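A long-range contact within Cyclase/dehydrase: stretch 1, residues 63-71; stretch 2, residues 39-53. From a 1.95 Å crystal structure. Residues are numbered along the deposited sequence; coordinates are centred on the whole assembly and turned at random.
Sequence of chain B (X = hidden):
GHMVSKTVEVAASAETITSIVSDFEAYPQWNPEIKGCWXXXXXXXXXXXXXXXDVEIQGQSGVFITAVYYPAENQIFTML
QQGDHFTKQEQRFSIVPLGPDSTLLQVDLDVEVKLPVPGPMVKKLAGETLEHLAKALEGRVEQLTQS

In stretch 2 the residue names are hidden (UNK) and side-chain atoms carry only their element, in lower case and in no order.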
ATOM      1  N   VAL B  63      -0.540  -7.765  -0.490  1.00 16.11           N
ATOM      2  CA  VAL B  63      -0.164  -6.451   0.020  1.00 19.08           C
ATOM      3  C   VAL B  63      -1.215  -5.989   1.016  1.00 19.33           C
ATOM      4  O   VAL B  63      -2.416  -6.034   0.725  1.00 18.16           O
ATOM      5  CB  VAL B  63      -0.001  -5.424  -1.117  1.00 19.01           C
ATOM      6  CG1 VAL B  63       0.259  -4.040  -0.551  1.00 20.33           C
ATOM      7  CG2 VAL B  63       1.133  -5.841  -2.039  1.00 22.45           C
ATOM      8  N   PHE B  64      -0.764  -5.567   2.193  1.00 20.04           N
ATOM      9  CA  PHE B  64      -1.643  -5.098   3.252  1.00 17.59           C
ATOM     10  C   PHE B  64      -1.253  -3.679   3.638  1.00 19.22           C
ATOM     11  O   PHE B  64      -0.069  -3.396   3.857  1.00 18.11           O
ATOM     12  CB  PHE B  64      -1.551  -6.050   4.441  1.00 18.82           C
ATOM     13  CG  PHE B  64      -1.898  -7.461   4.080  1.00 23.33           C
ATOM     14  CD1 PHE B  64      -3.218  -7.859   3.950  1.00 25.26           C
ATOM     15  CD2 PHE B  64      -0.896  -8.379   3.812  1.00 24.91           C
ATOM     16  CE1 PHE B  64      -3.531  -9.154   3.591  1.00 24.59           C
ATOM     17  CE2 PHE B  64      -1.203  -9.675   3.453  1.00 30.78           C
ATOM     18  CZ  PHE B  64      -2.522 -10.064   3.342  1.00 27.41           C
ATOM     19  N   ILE B  65      -2.243  -2.794   3.726  1.00 15.42           N
ATOM     20  CA  ILE B  65      -2.052  -1.432   4.211  1.00 14.63           C
ATOM     21  C   ILE B  65      -2.786  -1.299   5.536  1.00 12.17           C
ATOM     22  O   ILE B  65      -4.017  -1.406   5.586  1.00 15.70           O
ATOM     23  CB  ILE B  65      -2.556  -0.392   3.202  1.00 15.11           C
ATOM     24  CG1 ILE B  65      -1.948  -0.656   1.821  1.00 19.41           C
ATOM     25  CG2 ILE B  65      -2.233   1.013   3.691  1.00 10.04           C
ATOM     26  CD1 ILE B  65      -2.940  -0.531   0.697  1.00 26.52           C
ATOM     27  N   THR B  66      -2.035  -1.051   6.609  1.00 16.67           N
ATOM     28  CA  THR B  66      -2.560  -1.148   7.964  1.00 16.29           C
ATOM     29  C   THR B  66      -2.240   0.114   8.749  1.00 20.31           C
ATOM     30  O   THR B  66      -1.152   0.681   8.618  1.00 18.90           O
ATOM     31  CB  THR B  66      -1.988  -2.368   8.708  1.00 25.51           C
ATOM     32  OG1 THR B  66      -0.716  -2.033   9.271  1.00 37.17           O
ATOM     33  CG2 THR B  66      -1.815  -3.547   7.765  1.00 23.84           C
ATOM     34  N   ALA B  67      -3.195   0.547   9.567  1.00 19.65           N
ATOM     35  CA  ALA B  67      -2.973   1.629  10.508  1.00 17.80           C
ATOM     36  C   ALA B  67      -2.445   1.067  11.823  1.00 15.97           C
ATOM     37  O   ALA B  67      -2.812  -0.037  12.240  1.00 15.41           O
ATOM     38  CB  ALA B  67      -4.264   2.413  10.754  1.00 16.12           C
ATOM     39  N   VAL B  68      -1.578   1.839  12.474  1.00 14.83           N
ATOM     40  CA  VAL B  68      -0.926   1.437  13.712  1.00 16.94           C
ATOM     41  C   VAL B  68      -1.374   2.383  14.813  1.00 14.05           C
ATOM     42  O   VAL B  68      -1.376   3.605  14.627  1.00 18.22           O
ATOM     43  CB  VAL B  68       0.610   1.443  13.582  1.00 14.56           C
ATOM     44  CG1 VAL B  68       1.255   0.917  14.865  1.00 14.17           C
ATOM     45  CG2 VAL B  68       1.049   0.613  12.382  1.00 15.18           C
ATOM     46  N   TYR B  69      -1.745   1.818  15.954  1.00 18.50           N
ATOM     47  CA  TYR B  69      -2.154   2.585  17.118  1.00 18.96           C
ATOM     48  C   TYR B  69      -1.377   2.102  18.328  1.00 18.45           C
ATOM     49  O   TYR B  69      -0.852   0.988  18.352  1.00 17.93           O
ATOM     50  CB  TYR B  69      -3.659   2.450  17.387  1.00 16.16           C
ATOM     51  CG  TYR B  69      -4.519   2.830  16.210  1.00 16.68           C
ATOM     52  CD1 TYR B  69      -4.900   1.880  15.268  1.00 22.49           C
ATOM     53  CD2 TYR B  69      -4.947   4.138  16.034  1.00 19.71           C
ATOM     54  CE1 TYR B  69      -5.686   2.222  14.187  1.00 19.50           C
ATOM     55  CE2 TYR B  69      -5.732   4.493  14.954  1.00 20.30           C
ATOM     56  CZ  TYR B  69      -6.100   3.530  14.034  1.00 21.65           C
ATOM     57  OH  TYR B  69      -6.880   3.876  12.957  1.00 22.55           O
ATOM     58  N   TYR B  70      -1.294   2.970  19.332  1.00 21.18           N
ATOM     59  CA  TYR B  70      -0.585   2.675  20.573  1.00 22.57           C
ATOM     60  C   TYR B  70      -1.570   2.976  21.693  1.00 23.15           C
ATOM     61  O   TYR B  70      -1.473   4.011  22.365  1.00 20.31           O
ATOM     62  CB  TYR B  70       0.704   3.492  20.661  1.00 22.07           C
ATOM     63  CG  TYR B  70       1.562   3.309  19.428  1.00 18.75           C
ATOM     64  CD1 TYR B  70       2.425   2.226  19.310  1.00 20.89           C
ATOM     65  CD2 TYR B  70       1.476   4.198  18.362  1.00 21.36           C
ATOM     66  CE1 TYR B  70       3.195   2.051  18.175  1.00 21.70           C
ATOM     67  CE2 TYR B  70       2.242   4.029  17.224  1.00 17.18           C
ATOM     68  CZ  TYR B  70       3.099   2.954  17.137  1.00 18.05           C
ATOM     69  OH  TYR B  70       3.860   2.780  16.008  1.00 14.69           O
ATOM     70  N   PRO B  71      -2.531   2.074  21.926  1.00 24.38           N
ATOM     71  CA  PRO B  71      -3.609   2.371  22.885  1.00 29.46           C
ATOM     72  C   PRO B  71      -3.132   2.492  24.318  1.00 30.03           C
ATOM     73  O   PRO B  71      -3.737   3.236  25.099  1.00 30.96           O
ATOM     74  CB  PRO B  71      -4.579   1.195  22.702  1.00 29.05           C
ATOM     75  CG  PRO B  71      -3.753   0.108  22.103  1.00 28.98           C
ATOM     76  CD  PRO B  71      -2.729   0.780  21.252  1.00 23.64           C
ATOM     77  N   UNK B  39       7.258   1.753   6.417  1.00 18.25           N
ATOM     78  CA  UNK B  39       6.540   2.776   7.168  1.00 19.89           C
ATOM     79  C   UNK B  39       6.042   3.834   6.191  1.00 19.22           C
ATOM     80  O   UNK B  39       6.838   4.481   5.500  1.00 15.62           O
ATOM     81  c   UNK B  39       7.445   3.390   8.242  1.00 18.65           C
ATOM     82  c   UNK B  39       6.708   4.473   9.017  1.00 17.83           C
ATOM     83  c   UNK B  39       8.940   2.761  10.199  1.00 23.18           C
ATOM     84  c   UNK B  39       7.956   2.285   9.170  1.00 18.22           C
ATOM     85  N   UNK B  40       4.721   3.996   6.114  1.00 17.63           N
ATOM     86  CA  UNK B  40       4.115   4.951   5.191  1.00 15.69           C
ATOM     87  C   UNK B  40       3.888   6.321   5.816  1.00 21.16           C
ATOM     88  O   UNK B  40       3.961   7.336   5.111  1.00 21.26           O
ATOM     89  c   UNK B  40       1.422   2.692   3.440  1.00 13.60           C
ATOM     90  c   UNK B  40       2.779   4.409   4.672  1.00 12.72           C
ATOM     91  c   UNK B  40       3.698   3.328   2.599  1.00 20.07           C
ATOM     92  c   UNK B  40       2.828   3.128   3.838  1.00 17.45           C
ATOM     93  N   UNK B  41       3.609   6.371   7.116  1.00 19.79           N
ATOM     94  CA  UNK B  41       3.340   7.622   7.808  1.00 23.38           C
ATOM     95  C   UNK B  41       3.676   7.445   9.279  1.00 19.73           C
ATOM     96  O   UNK B  41       3.744   6.323   9.789  1.00 15.38           O
ATOM     97  c   UNK B  41       1.883   8.067   7.635  1.00 27.54           C
ATOM     98  N   UNK B  42       3.883   8.570   9.961  1.00 15.22           N
ATOM     99  CA  UNK B  42       4.256   8.582  11.365  1.00 15.09           C
ATOM    100  C   UNK B  42       3.370   9.548  12.135  1.00 18.04           C
ATOM    101  O   UNK B  42       2.877  10.538  11.587  1.00 20.87           O
ATOM    102  c   UNK B  42       9.675   6.688  10.823  1.00 18.08           C
ATOM    103  n   UNK B  42       9.415   6.388  12.091  1.00 21.00           N
ATOM    104  c   UNK B  42       6.727   8.109  10.819  1.00 20.78           C
ATOM    105  n   UNK B  42       9.094   7.741  10.257  1.00 17.58           N
ATOM    106  c   UNK B  42       5.733   8.994  11.554  1.00 17.01           C
ATOM    107  c   UNK B  42       8.157   8.627  10.943  1.00 18.12           C
ATOM    108  n   UNK B  42      10.511   5.934  10.122  1.00 16.67           N
ATOM    109  N   UNK B  43       3.154   9.242  13.412  1.00 15.56           N
ATOM    110  CA  UNK B  43       2.554  10.223  14.299  1.00 19.79           C
ATOM    111  C   UNK B  43       3.533  11.372  14.539  1.00 23.77           C
ATOM    112  O   UNK B  43       4.689  11.346  14.102  1.00 18.98           O
ATOM    113  c   UNK B  43       0.956   8.643  15.474  1.00 21.75           C
ATOM    114  c   UNK B  43       2.134   9.576  15.621  1.00 18.24           C
ATOM    115  c   UNK B  43       1.108   7.266  15.605  1.00 11.72           C
ATOM    116  c   UNK B  43      -1.221   6.941  15.202  1.00 17.24           C
ATOM    117  c   UNK B  43      -0.313   9.142  15.208  1.00 17.22           C
ATOM    118  c   UNK B  43      -1.396   8.301  15.069  1.00 16.60           C
ATOM    119  c   UNK B  43       0.028   6.418  15.469  1.00 13.36           C
ATOM    120  o   UNK B  43      -2.300   6.100  15.065  1.00 15.22           O
ATOM    121  N   UNK B  44       3.053  12.397  15.245  1.00 22.46           N
ATOM    122  CA  UNK B  44       3.879  13.573  15.493  1.00 18.19           C
ATOM    123  C   UNK B  44       5.101  13.259  16.347  1.00 21.01           C
ATOM    124  O   UNK B  44       6.069  14.025  16.323  1.00 21.97           O
ATOM    125  o   UNK B  44       4.103  16.575  15.132  1.00 29.29           O
ATOM    126  n   UNK B  44       4.028  16.519  17.375  1.00 24.05           N
ATOM    127  c   UNK B  44       3.774  16.010  16.178  1.00 25.29           C
ATOM    128  c   UNK B  44       3.047  14.677  16.148  1.00 22.90           C
ATOM    129  N   UNK B  45       5.081  12.162  17.106  1.00 23.00           N
ATOM    130  CA  UNK B  45       6.238  11.754  17.891  1.00 23.78           C
ATOM    131  C   UNK B  45       7.163  10.806  17.133  1.00 21.36           C
ATOM    132  O   UNK B  45       8.102  10.271  17.728  1.00 22.45           O
ATOM    133  c   UNK B  45       5.793  11.110  19.210  1.00 28.87           C
ATOM    134  c   UNK B  45       5.003   9.822  19.010  1.00 26.72           C
ATOM    135  o   UNK B  45       4.711   9.452  17.852  1.00 20.69           O
ATOM    136  o   UNK B  45       4.678   9.174  20.027  1.00 24.67           O
ATOM    137  N   UNK B  46       6.925  10.587  15.843  1.00 15.10           N
ATOM    138  CA  UNK B  46       7.779   9.737  15.043  1.00 15.02           C
ATOM    139  C   UNK B  46       7.381   8.277  14.997  1.00 14.90           C
ATOM    140  O   UNK B  46       7.887   7.543  14.136  1.00 21.45           O
ATOM    141  N   UNK B  47       6.499   7.829  15.880  1.00 17.46           N
ATOM    142  CA  UNK B  47       6.089   6.430  15.860  1.00 18.18           C
ATOM    143  C   UNK B  47       5.264   6.156  14.607  1.00 17.01           C
ATOM    144  O   UNK B  47       4.384   6.954  14.263  1.00 18.62           O
ATOM    145  c   UNK B  47       3.503   6.250  20.994  1.00 26.39           C
ATOM    146  c   UNK B  47       5.290   6.071  17.111  1.00 17.74           C
ATOM    147  n   UNK B  47       2.584   7.162  21.286  1.00 26.27           N
ATOM    148  n   UNK B  47       4.317   6.426  19.957  1.00 21.86           N
ATOM    149  c   UNK B  47       5.351   5.475  19.563  1.00 22.39           C
ATOM    150  c   UNK B  47       6.152   5.946  18.362  1.00 21.27           C
ATOM    151  n   UNK B  47       3.605   5.158  21.739  1.00 27.11           N
ATOM    152  N   UNK B  48       5.527   5.061  13.897  1.00 17.41           N
ATOM    153  CA  UNK B  48       4.788   4.778  12.662  1.00 14.92           C
ATOM    154  C   UNK B  48       3.287   4.710  12.897  1.00 12.47           C
ATOM    155  O   UNK B  48       2.814   4.132  13.877  1.00 12.75           O
ATOM    156  c   UNK B  48       6.716   3.371  12.830  1.00 21.80           C
ATOM    157  c   UNK B  48       6.611   4.092  14.138  1.00 20.76           C
ATOM    158  c   UNK B  48       5.349   3.421  12.220  1.00 19.13           C
ATOM    159  N   UNK B  49       2.537   5.317  11.979  1.00 16.57           N
ATOM    160  CA  UNK B  49       1.082   5.318  12.036  1.00 17.11           C
ATOM    161  C   UNK B  49       0.435   4.529  10.905  1.00 13.59           C
ATOM    162  O   UNK B  49      -0.766   4.232  10.987  1.00 12.96           O
ATOM    163  c   UNK B  49       0.552   6.760  12.018  1.00 17.39           C
ATOM    164  o   UNK B  49       0.935   7.422  10.829  1.00 19.88           O
ATOM    165  N   UNK B  50       1.189   4.178   9.864  1.00 14.44           N
ATOM    166  CA  UNK B  50       0.648   3.432   8.735  1.00 16.73           C
ATOM    167  C   UNK B  50       1.762   2.620   8.089  1.00 16.58           C
ATOM    168  O   UNK B  50       2.878   3.118   7.914  1.00 13.81           O
ATOM    169  c   UNK B  50      -0.744   3.660   6.583  1.00 17.29           C
ATOM    170  o   UNK B  50      -0.569   5.551   5.122  1.00 17.32           O
ATOM    171  c   UNK B  50       0.010   4.374   7.702  1.00 17.00           C
ATOM    172  c   UNK B  50      -1.262   4.617   5.524  1.00 16.22           C
ATOM    173  n   UNK B  50      -2.490   4.388   5.068  1.00 14.97           N
ATOM    174  N   UNK B  51       1.458   1.370   7.742  1.00 15.48           N
ATOM    175  CA  UNK B  51       2.441   0.453   7.181  1.00 11.91           C
ATOM    176  C   UNK B  51       1.933  -0.148   5.880  1.00 13.60           C
ATOM    177  O   UNK B  51       0.728  -0.319   5.685  1.00 12.78           O
ATOM    178  c   UNK B  51       2.771  -0.702   8.141  1.00 13.83           C
ATOM    179  c   UNK B  51       3.184  -0.397   9.577  1.00 14.68           C
ATOM    180  c   UNK B  51       4.534   0.307   9.600  1.00 18.97           C
ATOM    181  c   UNK B  51       3.234  -1.692  10.383  1.00 17.65           C
ATOM    182  N   UNK B  52       2.874  -0.492   5.002  1.00 15.61           N
ATOM    183  CA  UNK B  52       2.637  -1.434   3.917  1.00 12.74           C
ATOM    184  C   UNK B  52       3.351  -2.740   4.237  1.00 12.41           C
ATOM    185  O   UNK B  52       4.543  -2.734   4.564  1.00 14.52           O
ATOM    186  n   UNK B  52       3.801  -2.528  -0.833  1.00 15.60           N
ATOM    187  c   UNK B  52       3.672  -1.428   0.124  1.00 10.91           C
ATOM    188  n   UNK B  52       3.808  -1.178  -2.701  1.00 18.58           N
ATOM    189  n   UNK B  52       3.983  -3.453  -2.930  1.00 20.08           N
ATOM    190  c   UNK B  52       3.867  -2.384  -2.154  1.00 20.06           C
ATOM    191  c   UNK B  52       3.128  -0.888   2.573  1.00 15.02           C
ATOM    192  c   UNK B  52       3.154  -1.949   1.471  1.00 12.64           C
ATOM    193  N   UNK B  53       2.629  -3.856   4.136  1.00 16.55           N
ATOM    194  CA  UNK B  53       3.182  -5.183   4.384  1.00 18.13           C
ATOM    195  C   UNK B  53       2.987  -6.027   3.134  1.00 19.02           C
ATOM    196  O   UNK B  53       1.855  -6.199   2.666  1.00 18.56           O
ATOM    197  c   UNK B  53       1.984  -8.044   6.699  1.00 27.79           C
ATOM    198  c   UNK B  53       4.276  -7.043   6.906  1.00 30.09           C
ATOM    199  c   UNK B  53       3.060  -7.210   6.011  1.00 25.90           C
ATOM    200  c   UNK B  53       2.514  -5.843   5.593  1.00 21.20           C
TER
HETATM  201  O   HOH W   1       0.266   6.549  22.859  1.00 38.93           O

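Position 39 has four side-chain carbons, forked at the first with one arm two carbons long, and lies out of reach of stretch 1: Ile39. Position 40 also has four carbons, but the fork comes at the second, which gives Leu40; its CD1 lies 4.0 Å from CG2 of Ile65. Position 41 carries a single carbon and touches nothing on stretch 1: Ala41. At position 42, three carbons, a nitrogen and a carbon bearing two more nitrogens spell Arg42. Its CA-to-CB bond points away from stretch 1, and it spends its NH1 on the backbone O of position 46, at 2.8 Å.

Position 43 has one carbon, then a six-carbon ring bearing an oxygen, hence Tyr43. Its OH donates to Val68 O at 2.7 Å, and its CE2 meets CE2 of Tyr70 at 3.7 Å. Position 44 has two carbons, the second carrying one oxygen and one nitrogen: Asn44, far from stretch 1. Position 45 has the same skeleton with two oxygens, hence Asp45; its OD1 accepts from the backbone N of position 47 at 3.1 Å. Position 46 has no side-chain atoms. Its phi of 91° and psi of -14° would jam a CB against the preceding carbonyl O, so the backbone independently calls for Gly46, which closes a type I turn begun at Tyr43.

Position 47 repeats the three-carbon, guanidinium-ended pattern: Arg47. Its guanidinium stacks on Tyr70, with centres 4.3 Å apart and planes at 12°, while its CD sits over the ring centre. At position 48 three carbons close a ring onto the backbone N, so it is Pro48; its O accepts from Tyr70 OH at 2.7 Å. Position 49, one carbon and one oxygen, is Ser49. Its CA-to-CB bond points away from stretch 1, but its backbone O receives Val68 N at 2.9 Å.

Position 50 has three carbons, the third carrying one oxygen and one nitrogen, which gives Gln50, whose NE2 lies 3.7 Å from Ile65 CG2. Position 51 has four carbons forked at the second: Leu51, with CG 3.7 Å from Val68 CG2. Position 52 is a third guanidinium chain, Arg52; one face of its guanidinium is covered by Val63 CG1. Position 53, again forked at the second of four carbons, is Leu53, its CD2 4.1 Å from Phe64 CD2.

The contact is an antiparallel strand pairing, with strand directions at 158°. Thr66 and Leu51 exchange backbone hydrogen bonds (Leu51 N to Thr66 O, 2.8 Å; Thr66 N to Leu51 O, 3.0 Å), as do Phe64 and Leu53. Alternation puts Phe64, Thr66, Leu51 and Leu53 on one face, Ile65, Ala67, Gln50 and Arg52 on the other. Beyond this ladder, side chains extend the contact: the hydroxyls of Tyr43 and Tyr70 donate to the backbone carbonyls of Val68 and Pro48, and Arg47 covers Tyr70. A water accepts from Arg47 NH2 (2.9 Å) and donates to Tyr70 O (3.1 Å).

Stretch 2 (39-53) ILARYNDGRPSQLRL
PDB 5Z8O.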